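Local coordinates for CAG pathogenicity island protein 13 (Helicobacter pylori, PDB 2G3V) that is of unknown function but is encoded by the cag pathogenicity island, which specifies a type IV secretion system, at residues F109-F114 with E173-Y178; L119-P124 with E144-K149. One frame throughout, in Å; residues are numbered along the deposited sequence.

Interaction 1 of 2, residues F109-F114 with E173-Y178; sequences FLFSKF and EQYNDY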
loop_
_atom_site.group_PDB
_atom_site.type_symbol
_atom_site.label_atom_id
_atom_site.label_comp_id
_atom_site.label_asym_id
_atom_site.label_seq_id
_atom_site.Cartn_x
_atom_site.Cartn_y
_atom_site.Cartn_z
ATOM N N PHE A 109 -4.155 -8.340 -12.883
ATOM C CA PHE A 109 -3.309 -8.049 -11.733
ATOM C C PHE A 109 -4.388 -7.734 -10.709
ATOM O O PHE A 109 -5.212 -6.848 -10.945
ATOM C CB PHE A 109 -2.448 -6.825 -12.019
ATOM C CG PHE A 109 -1.479 -6.505 -10.937
ATOM C CD1 PHE A 109 -0.264 -7.173 -10.861
ATOM C CD2 PHE A 109 -1.796 -5.556 -9.965
ATOM C CE1 PHE A 109 0.630 -6.906 -9.824
ATOM C CE2 PHE A 109 -0.915 -5.279 -8.923
ATOM C CZ PHE A 109 0.302 -5.953 -8.850
ATOM N N LEU A 110 -4.390 -8.444 -9.587
ATOM C CA LEU A 110 -5.440 -8.287 -8.572
ATOM C C LEU A 110 -6.500 -9.300 -9.019
ATOM O O LEU A 110 -7.676 -8.974 -9.197
ATOM C CB LEU A 110 -6.071 -6.888 -8.586
ATOM C CG LEU A 110 -5.298 -5.657 -8.120
ATOM C CD1 LEU A 110 -6.243 -4.453 -8.203
ATOM C CD2 LEU A 110 -4.791 -5.844 -6.692
ATOM N N PHE A 111 -6.033 -10.528 -9.196
ATOM C CA PHE A 111 -6.802 -11.671 -9.660
ATOM C C PHE A 111 -7.662 -12.311 -8.567
ATOM O O PHE A 111 -8.852 -12.583 -8.765
ATOM C CB PHE A 111 -5.806 -12.703 -10.203
ATOM C CG PHE A 111 -6.394 -13.690 -11.180
ATOM C CD1 PHE A 111 -6.901 -13.264 -12.407
ATOM C CD2 PHE A 111 -6.383 -15.056 -10.896
ATOM C CE1 PHE A 111 -7.380 -14.175 -13.339
ATOM C CE2 PHE A 111 -6.866 -15.990 -11.826
ATOM C CZ PHE A 111 -7.365 -15.546 -13.053
ATOM N N SER A 112 -7.058 -12.548 -7.407
ATOM C CA SER A 112 -7.761 -13.197 -6.310
ATOM C C SER A 112 -7.793 -12.342 -5.072
ATOM O O SER A 112 -7.358 -11.192 -5.086
ATOM C CB SER A 112 -7.056 -14.490 -5.948
ATOM O OG SER A 112 -5.819 -14.194 -5.311
ATOM N N LYS A 113 -8.293 -12.930 -3.986
ATOM C CA LYS A 113 -8.371 -12.223 -2.721
ATOM C C LYS A 113 -6.999 -12.115 -2.059
ATOM O O LYS A 113 -6.796 -11.253 -1.203
ATOM C CB LYS A 113 -9.365 -12.913 -1.783
ATOM C CG LYS A 113 -10.830 -12.623 -2.133
ATOM C CD LYS A 113 -11.797 -13.250 -1.135
ATOM C CE LYS A 113 -13.262 -12.975 -1.491
ATOM N NZ LYS A 113 -14.209 -13.386 -0.422
ATOM N N PHE A 114 -6.056 -12.970 -2.461
ATOM C CA PHE A 114 -4.710 -12.945 -1.888
ATOM C C PHE A 114 -4.021 -11.641 -2.194
ATOM O O PHE A 114 -3.178 -11.174 -1.436
ATOM C CB PHE A 114 -3.843 -14.085 -2.441
ATOM C CG PHE A 114 -2.399 -14.038 -1.967
ATOM C CD1 PHE A 114 -2.085 -14.245 -0.624
ATOM C CD2 PHE A 114 -1.360 -13.772 -2.864
ATOM C CE1 PHE A 114 -0.756 -14.187 -0.179
ATOM C CE2 PHE A 114 -0.033 -13.712 -2.432
ATOM C CZ PHE A 114 0.271 -13.924 -1.081
ATOM N N GLU A 173 -5.977 -21.967 -9.818
ATOM C CA GLU A 173 -5.091 -23.089 -9.611
ATOM C C GLU A 173 -3.679 -22.676 -10.018
ATOM O O GLU A 173 -2.752 -22.750 -9.219
ATOM C CB GLU A 173 -5.554 -24.284 -10.450
ATOM C CG GLU A 173 -7.064 -24.555 -10.429
ATOM C CD GLU A 173 -7.612 -24.823 -9.042
ATOM O OE1 GLU A 173 -6.813 -25.157 -8.135
ATOM O OE2 GLU A 173 -8.849 -24.712 -8.863
ATOM N N GLN A 174 -3.512 -22.243 -11.265
ATOM C CA GLN A 174 -2.197 -21.823 -11.729
ATOM C C GLN A 174 -1.662 -20.723 -10.816
ATOM O O GLN A 174 -0.554 -20.817 -10.291
ATOM C CB GLN A 174 -2.264 -21.324 -13.184
ATOM C CG GLN A 174 -1.088 -20.411 -13.615
ATOM C CD GLN A 174 0.301 -21.052 -13.461
ATOM O OE1 GLN A 174 0.685 -21.499 -12.377
ATOM N NE2 GLN A 174 1.057 -21.087 -14.554
ATOM N N TYR A 175 -2.461 -19.687 -10.613
ATOM C CA TYR A 175 -2.038 -18.579 -9.780
ATOM C C TYR A 175 -1.535 -19.048 -8.424
ATOM O O TYR A 175 -0.441 -18.683 -7.996
ATOM C CB TYR A 175 -3.192 -17.610 -9.581
ATOM C CG TYR A 175 -2.770 -16.308 -8.972
ATOM C CD1 TYR A 175 -1.897 -15.450 -9.647
ATOM C CD2 TYR A 175 -3.210 -15.943 -7.712
ATOM C CE1 TYR A 175 -1.476 -14.260 -9.066
ATOM C CE2 TYR A 175 -2.797 -14.757 -7.121
ATOM C CZ TYR A 175 -1.933 -13.927 -7.793
ATOM O OH TYR A 175 -1.499 -12.783 -7.179
ATOM N N ASN A 176 -2.339 -19.859 -7.746
ATOM C CA ASN A 176 -1.964 -20.349 -6.422
ATOM C C ASN A 176 -0.642 -21.087 -6.387
ATOM O O ASN A 176 0.044 -21.057 -5.370
ATOM C CB ASN A 176 -3.060 -21.244 -5.833
ATOM C CG ASN A 176 -4.247 -20.447 -5.338
ATOM O OD1 ASN A 176 -4.082 -19.359 -4.791
ATOM N ND2 ASN A 176 -5.447 -20.987 -5.513
ATOM N N ASP A 177 -0.281 -21.763 -7.475
ATOM C CA ASP A 177 0.991 -22.471 -7.500
ATOM C C ASP A 177 2.068 -21.469 -7.871
ATOM O O ASP A 177 3.204 -21.543 -7.393
ATOM C CB ASP A 177 0.993 -23.595 -8.537
ATOM C CG ASP A 177 -0.137 -24.574 -8.350
ATOM O OD1 ASP A 177 -0.712 -24.648 -7.236
ATOM O OD2 ASP A 177 -0.432 -25.290 -9.332
ATOM N N TYR A 178 1.700 -20.537 -8.744
ATOM C CA TYR A 178 2.618 -19.510 -9.205
ATOM C C TYR A 178 3.132 -18.723 -8.008
ATOM O O TYR A 178 4.305 -18.345 -7.953
ATOM C CB TYR A 178 1.902 -18.562 -10.154
ATOM C CG TYR A 178 2.805 -17.497 -10.714
ATOM C CD1 TYR A 178 3.720 -17.796 -11.720
ATOM C CD2 TYR A 178 2.755 -16.188 -10.234
ATOM C CE1 TYR A 178 4.559 -16.819 -12.241
ATOM C CE2 TYR A 178 3.591 -15.202 -10.745
ATOM C CZ TYR A 178 4.492 -15.522 -11.755
ATOM O OH TYR A 178 5.308 -14.547 -12.307
#
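An ST turn at Ser112, in the loop between helix 82-105 and helix 128-133, meets the ring of Tyr175 from helix 172-180. The turn is closed by Ser112 OG, which accepts the backbone N-H of Phe114 in a bent bond, 3.1 Å from N to OG. With OG set between the backbone N and the carbonyl carbon of its own residue (chi1 71°), the hydroxyl can reach forward to that N-H. The same OG lies 3.6 Å from Tyr175 CE2, a van der Waals approach oblique to the tyrosine ring. Tyr175 points from the helix toward the loop: with CG anti to the backbone N (chi1 -168°), its ring extends between Phe111 and Phe114. In this all-helical fold the contact joins the last modelled helix to a loop without regular structure, and aromatic packing does most of the work. The Phe111 and Tyr175 rings lie obliquely, their planes at 54° and centroids 5.9 Å apart, with Phe111 CD2 coming to 4.3 Å from Tyr175 CG. Farther out, Tyr175 OH sits at the edge of the Phe114 ring, near its plane, 4.4 Å from Phe114 CD2. Asp115 OD2 accepts a hydrogen bond from Ser112 N, tying the turn to the residue that follows Phe114.

Interaction 2 of 2, residues L119-P124 with E144-K149; sequences LGIFLP and ELYGTK
The ring of Tyr146 carries the contact and does so by its edge: Ile121 O lies near the ring plane, beside the phenol end. A second flat group, the Phe122 ring, has Ile121 CG2 over one face, 3.8 Å above the plane and displaced toward the rim, while Phe125 meets the Tyr146 ring edge-to-face. In this all-helical fold a side-chain-to-backbone hydrogen bond links helix 136-149 to the segment that leads into helix 128-133. Residues 119-122 have helical backbone angles but lack the regular bonds of a helix, and the phenol supplies a donor to one of their carbonyls. Tyr146 OH gives its hydrogen to Ile121 O at 2.6 Å, a short bond. The hydroxyl oxygen approaches at a C=O...O angle of 125° and is tilted 23° from the carbonyl plane. Apolar contact flanks this bond, for Ile121 CG2 stands anti to its own backbone N and rests 4.0 Å from Tyr146 CE1. One methyl branch therefore touches both the tyrosine ring and the face of Phe122. Leu155 and Phe156 also pack on Ile121, and Leu92 of helix 82-105 and an apolar side chain of a bound peptide pack on Tyr146. Near the end of helix 136-149, Thr148 OG1 donates back to Leu145 O at 2.7 Å, sharing that carbonyl with the backbone N-H groups of Thr148 and Lys149. On the loop side, Pro124 CG comes to 4.2 Å from Tyr146 OH.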
loop_
_atom_site.group_PDB
_atom_site.type_symbol
_atom_site.label_atom_id
_atom_site.label_comp_id
_atom_site.label_asym_id
_atom_site.label_seq_id
_atom_site.Cartn_x
_atom_site.Cartn_y
_atom_site.Cartn_z
ATOM N N LEU A 119 -2.292 -4.134 -0.285
ATOM C CA LEU A 119 -2.816 -3.040 0.526
ATOM C C LEU A 119 -1.996 -2.863 1.799
ATOM O O LEU A 119 -1.821 -1.735 2.292
ATOM C CB LEU A 119 -4.281 -3.299 0.883
ATOM C CG LEU A 119 -5.260 -3.391 -0.291
ATOM C CD1 LEU A 119 -6.610 -3.891 0.198
ATOM C CD2 LEU A 119 -5.398 -2.032 -0.957
ATOM N N GLY A 120 -1.468 -3.956 2.347
ATOM C CA GLY A 120 -0.668 -3.903 3.560
ATOM C C GLY A 120 0.535 -2.967 3.514
ATOM O O GLY A 120 1.116 -2.621 4.546
ATOM N N ILE A 121 0.923 -2.545 2.323
ATOM C CA ILE A 121 2.042 -1.633 2.206
ATOM C C ILE A 121 1.635 -0.218 2.590
ATOM O O ILE A 121 2.434 0.539 3.130
ATOM C CB ILE A 121 2.577 -1.621 0.771
ATOM C CG1 ILE A 121 3.217 -2.972 0.469
ATOM C CG2 ILE A 121 3.565 -0.468 0.571
ATOM C CD1 ILE A 121 3.676 -3.109 -0.956
ATOM N N PHE A 122 0.376 0.122 2.341
ATOM C CA PHE A 122 -0.101 1.472 2.593
ATOM C C PHE A 122 -0.884 1.706 3.875
ATOM O O PHE A 122 -0.898 2.824 4.384
ATOM C CB PHE A 122 -0.922 1.928 1.385
ATOM C CG PHE A 122 -0.266 1.622 0.063
ATOM C CD1 PHE A 122 0.818 2.367 -0.381
ATOM C CD2 PHE A 122 -0.674 0.521 -0.691
ATOM C CE1 PHE A 122 1.498 2.019 -1.552
ATOM C CE2 PHE A 122 0.002 0.161 -1.869
ATOM C CZ PHE A 122 1.090 0.909 -2.294
ATOM N N LEU A 123 -1.522 0.661 4.395
ATOM C CA LEU A 123 -2.332 0.763 5.615
ATOM C C LEU A 123 -1.694 1.415 6.859
ATOM O O LEU A 123 -2.347 2.180 7.558
ATOM C CB LEU A 123 -2.883 -0.624 5.976
ATOM C CG LEU A 123 -4.269 -1.014 5.427
ATOM C CD1 LEU A 123 -4.587 -0.246 4.179
ATOM C CD2 LEU A 123 -4.319 -2.522 5.159
ATOM N N PRO A 124 -0.414 1.124 7.148
ATOM C CA PRO A 124 0.301 1.689 8.312
ATOM C C PRO A 124 0.389 3.222 8.331
ATOM O O PRO A 124 0.662 3.831 9.364
ATOM C CB PRO A 124 1.690 1.059 8.204
ATOM C CG PRO A 124 1.408 -0.245 7.570
ATOM C CD PRO A 124 0.423 0.112 6.480
ATOM N N GLU A 144 11.666 5.608 8.281
ATOM C CA GLU A 144 13.030 5.468 7.784
ATOM C C GLU A 144 13.122 4.272 6.829
ATOM O O GLU A 144 13.636 4.384 5.713
ATOM C CB GLU A 144 13.991 5.265 8.957
ATOM C CG GLU A 144 15.423 5.712 8.662
ATOM C CD GLU A 144 15.506 7.201 8.311
ATOM O OE1 GLU A 144 15.129 8.045 9.163
ATOM O OE2 GLU A 144 15.940 7.530 7.184
ATOM N N LEU A 145 12.606 3.131 7.278
ATOM C CA LEU A 145 12.606 1.910 6.482
ATOM C C LEU A 145 11.955 2.145 5.124
ATOM O O LEU A 145 12.549 1.862 4.089
ATOM C CB LEU A 145 11.865 0.795 7.235
ATOM C CG LEU A 145 11.966 -0.623 6.654
ATOM C CD1 LEU A 145 13.389 -1.164 6.802
ATOM C CD2 LEU A 145 10.997 -1.518 7.367
ATOM N N TYR A 146 10.734 2.674 5.133
ATOM C CA TYR A 146 10.016 2.931 3.886
ATOM C C TYR A 146 10.826 3.833 2.971
ATOM O O TYR A 146 10.939 3.586 1.766
ATOM C CB TYR A 146 8.651 3.587 4.168
ATOM C CG TYR A 146 7.503 2.600 4.296
ATOM C CD1 TYR A 146 6.532 2.496 3.299
ATOM C CD2 TYR A 146 7.409 1.749 5.401
ATOM C CE1 TYR A 146 5.487 1.563 3.398
ATOM C CE2 TYR A 146 6.384 0.817 5.512
ATOM C CZ TYR A 146 5.424 0.727 4.511
ATOM O OH TYR A 146 4.413 -0.191 4.633
ATOM N N GLY A 147 11.383 4.885 3.557
ATOM C CA GLY A 147 12.161 5.819 2.780
ATOM C C GLY A 147 13.343 5.173 2.095
ATOM O O GLY A 147 13.779 5.635 1.043
ATOM N N THR A 148 13.870 4.102 2.677
ATOM C CA THR A 148 15.034 3.442 2.087
ATOM C C THR A 148 14.733 2.308 1.107
ATOM O O THR A 148 15.405 2.171 0.082
ATOM C CB THR A 148 15.981 2.931 3.181
ATOM O OG1 THR A 148 15.253 2.132 4.122
ATOM C CG2 THR A 148 16.611 4.106 3.895
ATOM N N LYS A 149 13.721 1.505 1.406
ATOM C CA LYS A 149 13.362 0.404 0.530
ATOM C C LYS A 149 12.592 0.832 -0.734
ATOM O O LYS A 149 13.016 0.560 -1.857
ATOM C CB LYS A 149 12.536 -0.630 1.305
ATOM C CG LYS A 149 13.322 -1.431 2.329
ATOM C CD LYS A 149 12.483 -2.593 2.866
ATOM C CE LYS A 149 13.301 -3.528 3.771
ATOM N NZ LYS A 149 12.500 -4.690 4.294
#

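Both contacts illustrate how one long connection can be fastened to separate helices. Residues 109-114 and 119-124 lie in the same connection between helix 82-105 and helix 128-133, yet interaction 1 takes it to helix 172-180 and interaction 2 to helix 136-149. In chain order the segments run 109-114, 119-124, 144-149 and 173-178, so interaction 2 falls wholly within the span bracketed by interaction 1. Their centres are 23 Å apart and their nearest atoms about 7 Å, without touching. The centre of interaction 2 is about 7 Å from the centre of the chain, that of interaction 1 about 18 Å; Leu99 of helix 82-105 packs on Phe109 and Phe122, bridging the two neighbourhoods.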